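Local coordinates for malonyl CoA-acyl carrier protein transacylase (Staphylococcus aureus, PDB 3IM9) that catalyses the transfer of the malonyl group from malonyl-CoA to holo-acyl carrier protein, a step of bacterial fatty acid biosynthesis, at residues D51-E54 with T55-T58; D146-D149 with E150-S154; I249-N252 with M253-L257; N265-E268 with W269-Q273. All coordinates share one frame; numbering follows the deposited sequence.

Overall arrangement
The four contacts are short runs of about two turns, on four different helices of the acyltransferase fold, at differing distances from the catalytic centre. Contact 3 is at the site: its Gln256 side chain is about 4 Å from that of His207 and 5 Å from that of Ser97, both active-site residues by similarity, and Met253 and Gln256 bind a calcium ion. In contact 4 the Ser266 side chain is about 11 Å from that of Ser97. Contact 2 comes about as near, Cys152 being about 12 Å from His207 between side chains. Contact 1 is remote, its centre about 29 Å from that of contact 3, and lies across the chain's centre from contact 2.

Contact 1 of 4, residues D51-E54 with T55-T58; sequences DILE and TMFT
Glu54 reaches forward one turn to Thr58, and Thr55 reaches back one turn to Asp51. The Glu54 chain bends at chi2 (-73°), which turns its carboxylate along the helix so that OE2 accepts from Thr58 OG1 at 2.8 Å. That hydroxyl comes from above the carboxylate plane, and Glu60 N also donates to OE2, so two bonds hold this oxygen. Thr55 OG1 donates to Asp51 O at 2.8 Å, 42° out of the carbonyl plane, while Thr55 N donates to the same oxygen at 3.0 Å; one carbonyl thus serves a hydroxyl and an amide. The turn belongs to the short helix 52-57, with Asp51 as N-cap: its OD1 takes the N-H of Glu54 at 3.0 Å, and Thr58 is the first residue to leave helical geometry at the other end. On the apolar side Leu53 CB meets Phe57 CE2 at 3.9 Å, and Leu53 O sits over one face of the Phe57 ring, towards its rim. Ile52 CG1 meets Met56 SD at 3.8 Å, and both side chains pack on Ala73 of helix 67-84, while Leu53 and Met56 also touch Leu41 of helix 35-47.

Contact 2 of 4, residues D146-D149 with E150-S154; sequences DKVD and EICKS
Lys147 overlaps Ile151 only lightly, its CG 4.1 Å from Ile151 CD1, and then bends toward Glu150. This is the i to i+3 and i to i+4 packing of an alpha-helix, here helix 145-155. Its buried side lies against the mixed sheet: Val148 touches Ile173 and Val175 of strand 172-176, and Cys152 adds Ile162 and Pro164 of strand 162-169. Lys147 and Glu150 lie on the exposed side. The lysine leaves its backbone with CG opposite N (chi1 175°) but kinks at the next two torsions, which carries NZ to 3.6 Å from Glu150 OE1. At that length the salt bridge is loose and probably contributes modestly. Glu150 answers with a nearly extended chain, and the two side chains cross at a slant.

Farther along the helix, Asp149 and Lys153 form a second pair of opposite charges that stops short of a salt bridge. Lys153 bends at chi2, chi3 and chi4, so the carboxylate meets methylene rather than ammonium: OD2 of Asp149 lies 3.7 Å from Lys153 CE and 4.2 Å from its NZ. The attraction is therefore probably diffuse. Beneath these pairs run the usual backbone bonds of the helix, among them Ile151 N to Lys147 O at 2.9 Å. On the buried side, Val148 CG1 approaches Cys152 SG at 4.4 Å.

Contact 3 of 4, residues I249-N252 with M253-L257; sequences IKSN and MVKQL. With CA (calcium ion), chain B.
Ser251, Asn252 and Lys255 converge with their polar ends on one water along one flank of helix 246-256. Lys255 is extended beyond CG and crosses the Asn252 amide obliquely, its CD 3.7 Å from Asn252 OD1, while its CE passes Ser251 OG. The water donates to Asn252 OD1 at 2.8 Å, hydrogen-bonds Ser251 OG at 2.7 Å, and accepts only a weak bond from Lys255 NZ. The other end of the Asn252 amide is held too, since ND2 donates to Gln236, so both polar atoms of the amide are engaged and its rotation is probably fixed.

Another flank of the helix faces the metal site. Gln256 starts with CG opposite its backbone N (chi1 -167°), and the chain then bends so that OE1 meets calcium at 2.6 Å. Met253 contributes its carbonyl O, 2.7 Å from the ion; its CG lies 3.2 Å from Ile249 O, and bends at chi2 and chi3 then lead the end of the chain away, CE stopping 4.0 Å from calcium. Tyr101 OH is a further calcium ligand. Arg122 NH2 donates to Gln256 OE1, and NE2 of the same amide donates to Ser97 O, which ties the glutamine directly to the residue expected to be the nucleophile. Helix 246-256 therefore joins two polar settings, a flank where one water bridges three side chains and a buried metal flank. The one amide links calcium, an arginine and the main chain of Ser97, so the ion probably helps to fix the orientation of the Gln256 amide beside the active site.

Contact 4 of 4, residues N265-E268 with W269-Q273; sequences NSTE and WLIDQ
Ile271 lies one turn beyond Thr267 on the same side of the helix, and its side chain passes across Thr267 O on the way to Thr267 CG2. CB stands 3.6 Å from Thr267 O. The next atom, CG1, comes nearer, 3.2 Å from Thr267 O, because chi1 of -66° sets it beside the backbone N. CD1 then passes beyond the carbonyl and ends 3.9 Å from Thr267 CG2. The two side chains run side by side and point the same way, with Thr267 OG1 turned back to donate to Phe263 O. Helix 263-272 packs here on the parallel sheet: Thr267, Leu270 and Ile271 all touch Phe278 of strand 275-281, and Thr267 and Leu270 also meet Met94 of strand 92-95. Leu270 keeps to the buried side as well, its CG 3.4 Å from Ser266 O, and its CD2 lies at the edge of the Trp269 ring, in the ring plane. Trp269 swings its indole off the turn towards Val235 and Gln241, leaving CB 3.4 Å from Asn265 O. Near the end of the helix the Asp272 carboxylate carbon CG sits 3.2 Å from Glu268 O, the carbonyl to which Asp272 N donates at 2.8 Å.

Contact 1 of 4, residues D51-E54 with T55-T58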
# COMPACT_ATOMS: atom_id res chain seq x y z
N ASP A 51 -0.75 -12.09 -18.75
CA ASP A 51 0.67 -12.40 -18.66
C ASP A 51 1.31 -11.44 -17.69
O ASP A 51 1.89 -10.37 -18.04
CB ASP A 51 1.33 -12.32 -20.04
CG ASP A 51 2.69 -12.92 -20.04
OD1 ASP A 51 3.35 -13.03 -18.99
OD2 ASP A 51 3.15 -13.27 -21.17
N ILE A 52 1.20 -11.82 -16.43
CA ILE A 52 1.72 -10.92 -15.34
C ILE A 52 3.22 -10.70 -15.43
O ILE A 52 3.71 -9.60 -15.24
CB ILE A 52 1.35 -11.49 -13.91
CG1 ILE A 52 1.85 -10.55 -12.79
CG2 ILE A 52 1.77 -12.99 -13.83
CD1 ILE A 52 1.16 -9.25 -12.76
N LEU A 53 3.96 -11.76 -15.78
CA LEU A 53 5.39 -11.54 -15.84
C LEU A 53 5.84 -10.63 -17.01
O LEU A 53 6.73 -9.81 -16.83
CB LEU A 53 6.20 -12.90 -15.84
CG LEU A 53 5.81 -13.84 -14.67
CD1 LEU A 53 6.73 -15.07 -14.72
CD2 LEU A 53 6.00 -13.15 -13.32
N GLU A 54 5.17 -10.78 -18.16
CA GLU A 54 5.49 -9.87 -19.30
C GLU A 54 5.15 -8.44 -18.87
O GLU A 54 5.93 -7.52 -19.04
CB GLU A 54 4.67 -10.28 -20.49
CG GLU A 54 5.10 -9.41 -21.74
CD GLU A 54 4.68 -7.97 -21.77
OE1 GLU A 54 3.56 -7.68 -21.33
OE2 GLU A 54 5.49 -7.18 -22.28
N THR A 55 4.03 -8.34 -18.14
CA THR A 55 3.55 -7.00 -17.74
C THR A 55 4.53 -6.36 -16.76
O THR A 55 4.85 -5.14 -16.88
CB THR A 55 2.15 -7.07 -17.17
OG1 THR A 55 1.28 -7.59 -18.17
CG2 THR A 55 1.60 -5.63 -16.82
N MET A 56 5.11 -7.18 -15.85
CA MET A 56 6.10 -6.69 -14.90
C MET A 56 7.46 -6.35 -15.60
O MET A 56 8.13 -5.34 -15.31
CB MET A 56 6.38 -7.73 -13.81
CG MET A 56 5.13 -7.83 -12.88
SD MET A 56 5.25 -9.23 -11.78
CE MET A 56 6.58 -8.70 -10.66
N PHE A 57 7.92 -7.24 -16.48
CA PHE A 57 9.29 -7.13 -16.96
C PHE A 57 9.48 -6.26 -18.19
O PHE A 57 10.57 -5.64 -18.23
CB PHE A 57 9.85 -8.55 -17.34
CG PHE A 57 9.84 -9.58 -16.21
CD1 PHE A 57 9.74 -9.27 -14.83
CD2 PHE A 57 10.00 -10.96 -16.59
CE1 PHE A 57 9.72 -10.29 -13.82
CE2 PHE A 57 10.00 -11.92 -15.58
CZ PHE A 57 9.89 -11.62 -14.21
N THR A 58 8.55 -6.25 -19.14
CA THR A 58 8.74 -5.48 -20.35
C THR A 58 7.50 -4.60 -20.67
O THR A 58 7.68 -3.56 -21.34
CB THR A 58 9.06 -6.40 -21.56
OG1 THR A 58 8.18 -7.50 -21.60
CG2 THR A 58 10.43 -7.03 -21.34

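Contact 2 of 4, residues D146-D149 with E150-S154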
# COMPACT_ATOMS: atom_id res chain seq x y z
N ASP A 146 -4.65 19.56 8.95
CA ASP A 146 -5.84 20.32 9.35
C ASP A 146 -6.26 21.34 8.25
O ASP A 146 -7.44 21.54 8.01
CB ASP A 146 -5.73 20.96 10.76
CG ASP A 146 -4.50 21.87 10.94
OD1 ASP A 146 -4.17 22.18 12.14
OD2 ASP A 146 -3.87 22.30 9.93
N LYS A 147 -5.28 21.91 7.56
CA LYS A 147 -5.57 22.82 6.50
C LYS A 147 -6.13 22.07 5.28
O LYS A 147 -7.07 22.56 4.61
CB LYS A 147 -4.32 23.59 6.15
CG LYS A 147 -4.49 24.48 4.96
CD LYS A 147 -5.58 25.61 5.19
CE LYS A 147 -4.92 26.99 5.36
NZ LYS A 147 -5.98 28.02 5.56
N VAL A 148 -5.57 20.91 4.98
CA VAL A 148 -6.11 20.10 3.85
C VAL A 148 -7.53 19.69 4.16
O VAL A 148 -8.41 19.70 3.26
CB VAL A 148 -5.23 18.90 3.61
CG1 VAL A 148 -5.76 18.03 2.39
CG2 VAL A 148 -3.79 19.35 3.19
N ASP A 149 -7.82 19.28 5.39
CA ASP A 149 -9.15 18.81 5.73
C ASP A 149 -10.12 20.01 5.65
O ASP A 149 -11.24 19.88 5.12
CB ASP A 149 -9.10 18.24 7.15
CG ASP A 149 -10.37 17.46 7.51
OD1 ASP A 149 -10.87 16.64 6.71
OD2 ASP A 149 -10.89 17.75 8.59
N GLU A 150 -9.68 21.20 6.12
CA GLU A 150 -10.55 22.36 5.95
C GLU A 150 -10.90 22.64 4.51
O GLU A 150 -12.08 22.94 4.16
CB GLU A 150 -9.86 23.59 6.57
CG GLU A 150 -10.68 24.83 6.38
CD GLU A 150 -10.08 26.00 7.15
OE1 GLU A 150 -9.06 26.50 6.70
OE2 GLU A 150 -10.69 26.33 8.20
N ILE A 151 -9.86 22.65 3.66
CA ILE A 151 -10.09 22.85 2.25
C ILE A 151 -11.08 21.85 1.68
O ILE A 151 -11.97 22.19 0.91
CB ILE A 151 -8.78 22.89 1.50
CG1 ILE A 151 -8.04 24.17 1.84
CG2 ILE A 151 -9.08 22.80 -0.01
CD1 ILE A 151 -6.53 24.09 1.39
N CYS A 152 -10.88 20.59 2.03
CA CYS A 152 -11.84 19.57 1.58
C CYS A 152 -13.30 19.83 2.03
O CYS A 152 -14.24 19.70 1.21
CB CYS A 152 -11.42 18.15 1.96
SG CYS A 152 -9.94 17.51 1.17
N LYS A 153 -13.42 20.31 3.26
CA LYS A 153 -14.77 20.65 3.76
C LYS A 153 -15.35 21.87 3.04
O LYS A 153 -16.53 21.89 2.75
CB LYS A 153 -14.79 20.85 5.29
CG LYS A 153 -14.37 19.52 5.93
CD LYS A 153 -15.30 18.76 6.74
CE LYS A 153 -14.51 18.09 7.96
NZ LYS A 153 -14.96 16.64 8.09
N SER A 154 -14.52 22.83 2.66
CA SER A 154 -14.98 23.94 1.89
C SER A 154 -15.46 23.55 0.52
O SER A 154 -16.44 24.13 -0.02
CB SER A 154 -13.87 25.02 1.79
OG SER A 154 -13.51 25.49 3.11

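Contact 3 of 4, residues I249-N252 with M253-L257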
# COMPACT_ATOMS: atom_id res chain seq x y z
N ILE A 249 -9.09 -8.52 10.98
CA ILE A 249 -8.28 -8.11 9.80
C ILE A 249 -9.13 -8.16 8.56
O ILE A 249 -9.12 -7.17 7.74
CB ILE A 249 -7.07 -9.01 9.73
CG1 ILE A 249 -6.09 -8.68 10.82
CG2 ILE A 249 -6.36 -8.91 8.34
CD1 ILE A 249 -4.95 -9.71 10.96
N LYS A 250 -9.90 -9.21 8.35
CA LYS A 250 -10.71 -9.36 7.13
C LYS A 250 -11.73 -8.20 7.04
O LYS A 250 -11.91 -7.54 5.99
CB LYS A 250 -11.40 -10.73 7.12
CG LYS A 250 -12.32 -10.99 5.89
CD LYS A 250 -12.93 -12.45 5.95
CE LYS A 250 -13.95 -12.67 4.80
NZ LYS A 250 -14.82 -13.87 5.03
N SER A 251 -12.41 -7.89 8.15
CA SER A 251 -13.40 -6.82 8.12
C SER A 251 -12.71 -5.48 7.80
O SER A 251 -13.22 -4.65 7.03
CB SER A 251 -13.97 -6.69 9.56
OG SER A 251 -14.87 -5.60 9.57
N ASN A 252 -11.51 -5.30 8.31
CA ASN A 252 -10.74 -4.06 8.05
C ASN A 252 -10.21 -3.99 6.63
O ASN A 252 -9.96 -2.86 6.17
CB ASN A 252 -9.61 -3.97 9.06
CG ASN A 252 -10.11 -3.44 10.41
OD1 ASN A 252 -11.20 -2.83 10.48
ND2 ASN A 252 -9.34 -3.63 11.43
N MET A 253 -10.11 -5.12 5.94
CA MET A 253 -9.74 -5.01 4.54
C MET A 253 -10.90 -4.52 3.72
O MET A 253 -10.64 -3.88 2.63
CB MET A 253 -9.33 -6.42 3.99
CG MET A 253 -7.99 -6.99 4.70
SD MET A 253 -6.75 -5.81 5.16
CE MET A 253 -6.21 -5.14 3.51
N VAL A 254 -12.14 -4.89 4.08
CA VAL A 254 -13.23 -4.32 3.34
C VAL A 254 -13.35 -2.78 3.68
O VAL A 254 -13.48 -1.94 2.73
CB VAL A 254 -14.59 -5.03 3.74
CG1 VAL A 254 -15.68 -4.42 2.89
CG2 VAL A 254 -14.41 -6.51 3.42
N LYS A 255 -13.21 -2.42 4.96
CA LYS A 255 -13.30 -0.96 5.33
C LYS A 255 -12.18 -0.15 4.68
O LYS A 255 -12.37 1.00 4.35
CB LYS A 255 -13.19 -0.76 6.83
CG LYS A 255 -14.34 -1.46 7.54
CD LYS A 255 -14.25 -1.20 9.04
CE LYS A 255 -15.55 -1.82 9.69
NZ LYS A 255 -15.55 -1.62 11.19
N GLN A 256 -11.05 -0.82 4.45
CA GLN A 256 -9.86 -0.15 3.89
C GLN A 256 -10.22 0.50 2.52
O GLN A 256 -9.70 1.58 2.19
CB GLN A 256 -8.75 -1.17 3.67
CG GLN A 256 -7.37 -0.50 3.38
CD GLN A 256 -6.52 -1.37 2.46
OE1 GLN A 256 -7.00 -1.94 1.48
NE2 GLN A 256 -5.25 -1.47 2.77
N LEU A 257 -11.13 -0.12 1.79
CA LEU A 257 -11.50 0.36 0.44
C LEU A 257 -11.99 1.79 0.48
O LEU A 257 -11.73 2.51 -0.52
CB LEU A 257 -12.56 -0.53 -0.22
CG LEU A 257 -12.12 -2.02 -0.41
CD1 LEU A 257 -13.33 -2.81 -0.83
CD2 LEU A 257 -11.02 -2.10 -1.51
CA CA B . -8.78 -3.70 0.75
O HOH W 1 -13.44 -4.25 11.47

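Contact 4 of 4, residues N265-E268 with W269-Q273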
# COMPACT_ATOMS: atom_id res chain seq x y z
N ASN A 265 -0.19 7.72 11.17
CA ASN A 265 -0.49 7.24 12.52
C ASN A 265 0.01 5.83 12.70
O ASN A 265 0.36 5.43 13.82
CB ASN A 265 -1.97 7.31 12.76
CG ASN A 265 -2.49 8.72 12.97
OD1 ASN A 265 -3.71 8.92 12.85
ND2 ASN A 265 -1.64 9.65 13.20
N SER A 266 -0.01 5.03 11.62
CA SER A 266 0.51 3.64 11.70
C SER A 266 2.02 3.67 11.94
O SER A 266 2.52 2.80 12.75
CB SER A 266 0.26 2.93 10.39
OG SER A 266 -1.12 2.77 10.12
N THR A 267 2.79 4.53 11.25
CA THR A 267 4.19 4.66 11.49
C THR A 267 4.45 5.06 12.95
O THR A 267 5.34 4.45 13.64
CB THR A 267 4.84 5.69 10.54
OG1 THR A 267 4.65 5.21 9.19
CG2 THR A 267 6.36 5.78 10.77
N GLU A 268 3.68 6.03 13.42
CA GLU A 268 3.86 6.55 14.81
C GLU A 268 3.53 5.45 15.82
O GLU A 268 4.28 5.29 16.84
CB GLU A 268 3.02 7.78 15.01
CG GLU A 268 3.65 8.93 14.18
CD GLU A 268 2.95 10.26 14.35
OE1 GLU A 268 1.74 10.21 14.66
OE2 GLU A 268 3.65 11.28 14.04
N TRP A 269 2.54 4.63 15.56
CA TRP A 269 2.12 3.58 16.51
C TRP A 269 3.25 2.59 16.59
O TRP A 269 3.59 2.11 17.68
CB TRP A 269 0.86 2.93 16.02
CG TRP A 269 0.31 1.93 17.01
CD1 TRP A 269 -0.64 2.18 18.01
CD2 TRP A 269 0.57 0.51 17.06
NE1 TRP A 269 -0.98 1.00 18.66
CE2 TRP A 269 -0.24 -0.03 18.12
CE3 TRP A 269 1.46 -0.35 16.34
CZ2 TRP A 269 -0.20 -1.41 18.44
CZ3 TRP A 269 1.47 -1.71 16.64
CH2 TRP A 269 0.65 -2.22 17.69
N LEU A 270 3.92 2.31 15.47
CA LEU A 270 4.93 1.32 15.49
C LEU A 270 6.12 1.84 16.20
O LEU A 270 6.72 1.09 17.04
CB LEU A 270 5.35 0.99 14.00
CG LEU A 270 4.35 -0.02 13.46
CD1 LEU A 270 4.58 -0.15 11.90
CD2 LEU A 270 4.47 -1.40 14.08
N ILE A 271 6.45 3.10 16.01
CA ILE A 271 7.62 3.70 16.72
C ILE A 271 7.30 3.74 18.25
O ILE A 271 8.21 3.40 19.07
CB ILE A 271 7.89 5.07 16.17
CG1 ILE A 271 8.36 4.92 14.68
CG2 ILE A 271 8.99 5.78 17.02
CD1 ILE A 271 8.54 6.25 13.98
N ASP A 272 6.07 4.00 18.61
CA ASP A 272 5.70 3.98 20.02
C ASP A 272 5.73 2.57 20.64
O ASP A 272 5.72 2.46 21.84
CB ASP A 272 4.33 4.58 20.15
CG ASP A 272 4.29 6.07 19.93
OD1 ASP A 272 5.31 6.73 19.81
OD2 ASP A 272 3.17 6.56 19.86
N GLN A 273 5.78 1.53 19.85
CA GLN A 273 5.99 0.20 20.42
C GLN A 273 7.44 -0.21 20.45
O GLN A 273 7.77 -1.41 20.83
CB GLN A 273 5.29 -0.87 19.62
CG GLN A 273 3.82 -0.65 19.35
CD GLN A 273 3.02 0.04 20.47
OE1 GLN A 273 2.34 1.08 20.26
NE2 GLN A 273 3.06 -0.55 21.63